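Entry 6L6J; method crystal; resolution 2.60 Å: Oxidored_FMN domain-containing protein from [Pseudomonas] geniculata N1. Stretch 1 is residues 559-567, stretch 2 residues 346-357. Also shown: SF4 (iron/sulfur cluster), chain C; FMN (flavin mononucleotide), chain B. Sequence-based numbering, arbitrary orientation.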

# COMPACT_ATOMS: atom_id res chain seq x y z
N PRO A 559 -5.50 5.89 -14.31
CA PRO A 559 -6.45 4.87 -13.86
C PRO A 559 -5.96 4.02 -12.67
O PRO A 559 -6.75 3.76 -11.75
CB PRO A 559 -6.61 4.00 -15.10
CG PRO A 559 -6.50 4.98 -16.21
CD PRO A 559 -5.42 5.95 -15.77
N TRP A 560 -4.68 3.64 -12.71
CA TRP A 560 -4.10 2.71 -11.71
C TRP A 560 -4.21 3.31 -10.29
O TRP A 560 -4.18 2.51 -9.31
CB TRP A 560 -2.64 2.39 -12.05
CG TRP A 560 -2.07 1.37 -11.12
CD1 TRP A 560 -1.08 1.53 -10.20
CD2 TRP A 560 -2.54 0.03 -10.97
NE1 TRP A 560 -0.88 0.37 -9.51
CE2 TRP A 560 -1.77 -0.57 -9.95
CE3 TRP A 560 -3.53 -0.73 -11.61
CZ2 TRP A 560 -1.95 -1.90 -9.58
CZ3 TRP A 560 -3.72 -2.03 -11.21
CH2 TRP A 560 -2.94 -2.60 -10.21
N THR A 561 -4.31 4.64 -10.19
CA THR A 561 -4.37 5.37 -8.90
C THR A 561 -5.72 5.13 -8.22
O THR A 561 -5.78 5.32 -7.01
CB THR A 561 -4.01 6.85 -9.05
OG1 THR A 561 -4.92 7.51 -9.93
CG2 THR A 561 -2.59 7.01 -9.56
N HIS A 562 -6.74 4.65 -8.92
CA HIS A 562 -7.96 4.13 -8.27
C HIS A 562 -7.53 3.10 -7.23
O HIS A 562 -8.18 3.02 -6.18
CB HIS A 562 -8.92 3.51 -9.28
CG HIS A 562 -10.15 2.92 -8.66
ND1 HIS A 562 -11.10 3.71 -8.01
CD2 HIS A 562 -10.59 1.65 -8.59
CE1 HIS A 562 -12.07 2.94 -7.55
NE2 HIS A 562 -11.77 1.66 -7.87
N ASN A 563 -6.45 2.39 -7.54
CA ASN A 563 -5.95 1.20 -6.80
C ASN A 563 -4.90 1.60 -5.75
O ASN A 563 -4.84 0.95 -4.70
CB ASN A 563 -5.40 0.13 -7.75
CG ASN A 563 -6.47 -0.47 -8.64
OD1 ASN A 563 -7.65 -0.52 -8.27
ND2 ASN A 563 -6.06 -0.94 -9.82
N THR A 564 -4.08 2.62 -6.01
CA THR A 564 -3.09 3.15 -5.05
C THR A 564 -3.79 4.18 -4.15
O THR A 564 -3.12 4.73 -3.26
CB THR A 564 -1.90 3.76 -5.79
OG1 THR A 564 -2.43 4.88 -6.49
CG2 THR A 564 -1.22 2.81 -6.75
N LEU A 565 -5.09 4.43 -4.37
CA LEU A 565 -5.91 5.41 -3.63
C LEU A 565 -5.28 6.79 -3.76
O LEU A 565 -5.21 7.50 -2.74
CB LEU A 565 -6.00 5.00 -2.17
CG LEU A 565 -6.48 3.58 -1.91
CD1 LEU A 565 -6.26 3.21 -0.44
CD2 LEU A 565 -7.93 3.42 -2.30
N GLU A 566 -4.83 7.15 -4.96
CA GLU A 566 -4.22 8.48 -5.25
C GLU A 566 -5.08 9.26 -6.25
O GLU A 566 -4.80 10.46 -6.42
CB GLU A 566 -2.80 8.32 -5.77
CG GLU A 566 -1.85 7.73 -4.74
CD GLU A 566 -0.43 7.53 -5.27
OE1 GLU A 566 -0.26 6.74 -6.24
OE2 GLU A 566 0.50 8.19 -4.75
N MET A 567 -6.08 8.65 -6.89
CA MET A 567 -6.82 9.34 -7.98
C MET A 567 -7.37 10.67 -7.45
O MET A 567 -7.06 11.71 -8.05
CB MET A 567 -7.98 8.53 -8.57
CG MET A 567 -8.26 8.95 -10.02
SD MET A 567 -9.78 8.34 -10.78
CE MET A 567 -9.57 6.58 -10.49
FE1 SF4 C . 4.83 0.75 -0.72
FE2 SF4 C . 4.78 0.84 2.30
FE3 SF4 C . 5.43 -1.70 0.87
FE4 SF4 C . 2.60 -0.65 0.89
S1 SF4 C . 4.00 -1.13 2.35
S2 SF4 C . 4.00 -1.19 -0.63
S3 SF4 C . 3.37 1.31 0.76
S4 SF4 C . 6.19 0.24 0.83
N1 FMN B . -8.19 -0.87 7.67
C2 FMN B . -9.27 -1.57 8.15
O2 FMN B . -9.90 -1.07 9.08
N3 FMN B . -9.66 -2.77 7.70
C4 FMN B . -9.00 -3.38 6.70
O4 FMN B . -9.37 -4.48 6.29
C4A FMN B . -7.83 -2.69 6.09
N5 FMN B . -7.13 -3.25 5.08
C5A FMN B . -6.03 -2.61 4.61
C6 FMN B . -5.25 -3.22 3.63
C7 FMN B . -4.12 -2.57 3.17
C7M FMN B . -3.35 -3.20 2.08
C8 FMN B . -3.71 -1.28 3.74
C8M FMN B . -2.50 -0.55 3.23
C9 FMN B . -4.45 -0.67 4.71
C9A FMN B . -5.60 -1.29 5.19
N10 FMN B . -6.35 -0.70 6.22
C10 FMN B . -7.46 -1.38 6.67
C1' FMN B . -5.99 0.61 6.84
C2' FMN B . -4.90 0.42 7.88
O2' FMN B . -5.46 -0.32 8.94
C3' FMN B . -4.38 1.72 8.42
O3' FMN B . -5.43 2.38 9.13
C4' FMN B . -3.82 2.67 7.36
O4' FMN B . -3.00 1.94 6.42
C5' FMN B . -3.04 3.82 7.99
O5' FMN B . -1.95 3.27 8.70
P FMN B . -0.49 3.15 8.00
O1P FMN B . -0.05 4.57 7.72
O2P FMN B . 0.31 2.45 9.05
O3P FMN B . -0.71 2.33 6.75
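Stretch 2 (346-357) GCNACTAEVMTS

Stretch 2 starts as a loop, becomes a helix from Ala349 to Met355, and leaves helical phi/psi at Thr356. It packs on stretch 1, where a weakly bonded helix spans about Thr561 to Thr564. The helix of stretch 2 passes across stretch 1 rather than running alongside it. The two segments bury 539 Å² in all. The closest CA atoms are those of Ala352 and Asn563, 4.2 Å apart.

Gly346 has positive phi, a conformation that favours glycine. Its O accepts a bond from a water, 2.9 Å from the water O, and that water also donates a weak bond to Glu566 OE2, 3.3 Å away. Cys347 points its CA-to-CB bond away from stretch 1, and its SG binds FE1 of the iron/sulfur cluster at 2.2 Å. Its carbonyl is directed toward stretch 1; Cys347 O lies 3.9 Å from Thr564 CG2. A second water donates to Cys347 O at 2.5 Å and to Glu566 OE1 at 2.6 Å, so it bridges the two stretches.

Asn348 is the N-cap residue, but its side chain makes no capping bond. It points toward stretch 1 instead. Asn348 ND2 donates to Thr564 O at 2.8 Å with an angle of 162°, the one direct hydrogen bond between the stretches. The backbone carbonyl of Asn348 accepts from Ala352 N at 2.9 Å, in the first turn of the helix.

Ala349 and Cys350 point away from stretch 1. Cys350 SG binds FE4 of the cluster at 2.1 Å. One turn of helix thus serves the cluster on one side and stretch 1 on another.

Thr351 points toward stretch 1. Its CG2 lies 2.9 Å from Asn563 O and 3.1 Å from Leu565 CD1, both tight approaches. Its OG1 is 3.3 Å from FMN C8M, so the residue sits between stretch 1 and the flavin.

Ala352 CA makes a CA-H...O contact with Asn563 O at 3.1 Å. Ala352 N is 3.2 Å from Asn563 O, but the angle is too poor for a hydrogen bond; this N is already bonded within its own helix. Ala352 CB rests 3.4 Å from Trp560 CZ2.

Met355 points toward stretch 1 and has the largest covered area of stretch 2. Its SD lies 3.8 Å from Leu565 CD2, and its CE lies 3.6 Å from His562 NE2.

Thr356 places CG2 3.4 Å from Asn563 ND2 and 3.9 Å from Trp560 CH2. Its OG1 turns back to bond Glu353 O at 2.7 Å.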

# COMPACT_ATOMS: atom_id res chain seq x y z
N GLY A 346 5.36 4.64 0.92
CA GLY A 346 3.99 5.13 0.70
C GLY A 346 3.56 5.09 -0.75
O GLY A 346 2.76 5.95 -1.12
N CYS A 347 4.02 4.08 -1.52
CA CYS A 347 3.68 3.87 -2.97
C CYS A 347 2.27 3.31 -3.11
O CYS A 347 1.70 3.45 -4.22
CB CYS A 347 4.65 2.92 -3.66
SG CYS A 347 4.75 1.31 -2.84
N ASN A 348 1.76 2.70 -2.03
CA ASN A 348 0.43 2.03 -1.95
C ASN A 348 0.29 0.92 -3.01
O ASN A 348 -0.86 0.61 -3.40
CB ASN A 348 -0.70 3.06 -2.03
CG ASN A 348 -0.98 3.75 -0.71
OD1 ASN A 348 -0.27 3.53 0.27
ND2 ASN A 348 -2.01 4.59 -0.68
N ALA A 349 1.39 0.28 -3.41
CA ALA A 349 1.36 -0.94 -4.25
C ALA A 349 0.71 -2.11 -3.47
O ALA A 349 0.15 -3.00 -4.12
CB ALA A 349 2.76 -1.27 -4.71
N CYS A 350 0.79 -2.11 -2.12
CA CYS A 350 0.10 -3.08 -1.22
C CYS A 350 -1.43 -2.90 -1.35
O CYS A 350 -2.16 -3.88 -1.55
CB CYS A 350 0.52 -2.90 0.24
SG CYS A 350 0.58 -1.18 0.83
N THR A 351 -1.86 -1.66 -1.27
CA THR A 351 -3.24 -1.17 -1.49
C THR A 351 -3.74 -1.62 -2.88
O THR A 351 -4.92 -2.08 -3.00
CB THR A 351 -3.20 0.35 -1.23
OG1 THR A 351 -3.16 0.49 0.20
CG2 THR A 351 -4.35 1.12 -1.81
N ALA A 352 -2.89 -1.47 -3.90
CA ALA A 352 -3.29 -1.66 -5.31
C ALA A 352 -3.72 -3.11 -5.51
O ALA A 352 -4.82 -3.33 -6.06
CB ALA A 352 -2.16 -1.27 -6.25
N GLU A 353 -2.89 -4.06 -5.08
CA GLU A 353 -3.20 -5.49 -5.27
C GLU A 353 -4.51 -5.74 -4.55
O GLU A 353 -5.47 -6.20 -5.18
CB GLU A 353 -2.05 -6.36 -4.76
CG GLU A 353 -0.79 -6.27 -5.59
CD GLU A 353 -1.01 -6.51 -7.08
OE1 GLU A 353 -0.29 -5.88 -7.88
OE2 GLU A 353 -1.92 -7.32 -7.44
N VAL A 354 -4.58 -5.34 -3.28
CA VAL A 354 -5.77 -5.59 -2.41
C VAL A 354 -7.01 -4.99 -3.09
O VAL A 354 -8.08 -5.64 -3.05
CB VAL A 354 -5.56 -5.09 -0.98
CG1 VAL A 354 -6.83 -5.19 -0.14
CG2 VAL A 354 -4.42 -5.84 -0.31
N MET A 355 -6.89 -3.87 -3.80
CA MET A 355 -8.12 -3.31 -4.41
C MET A 355 -8.42 -3.87 -5.78
O MET A 355 -9.52 -3.60 -6.25
CB MET A 355 -8.17 -1.79 -4.42
CG MET A 355 -9.35 -1.40 -3.59
SD MET A 355 -9.61 0.27 -3.51
CE MET A 355 -11.07 0.45 -4.55
N THR A 356 -7.54 -4.68 -6.35
CA THR A 356 -7.83 -5.57 -7.48
C THR A 356 -8.10 -6.98 -6.94
O THR A 356 -7.90 -7.96 -7.71
CB THR A 356 -6.68 -5.59 -8.50
OG1 THR A 356 -5.60 -6.28 -7.87
CG2 THR A 356 -6.28 -4.22 -8.98
N SER A 357 -8.48 -7.10 -5.66
CA SER A 357 -8.84 -8.37 -4.97
C SER A 357 -7.78 -9.46 -5.20
O SER A 357 -8.18 -10.61 -5.33
CB SER A 357 -10.17 -8.87 -5.44
OG SER A 357 -11.11 -7.80 -5.53
O HOH W 1 3.48 7.32 -3.57
O HOH W 2 1.91 5.27 -5.97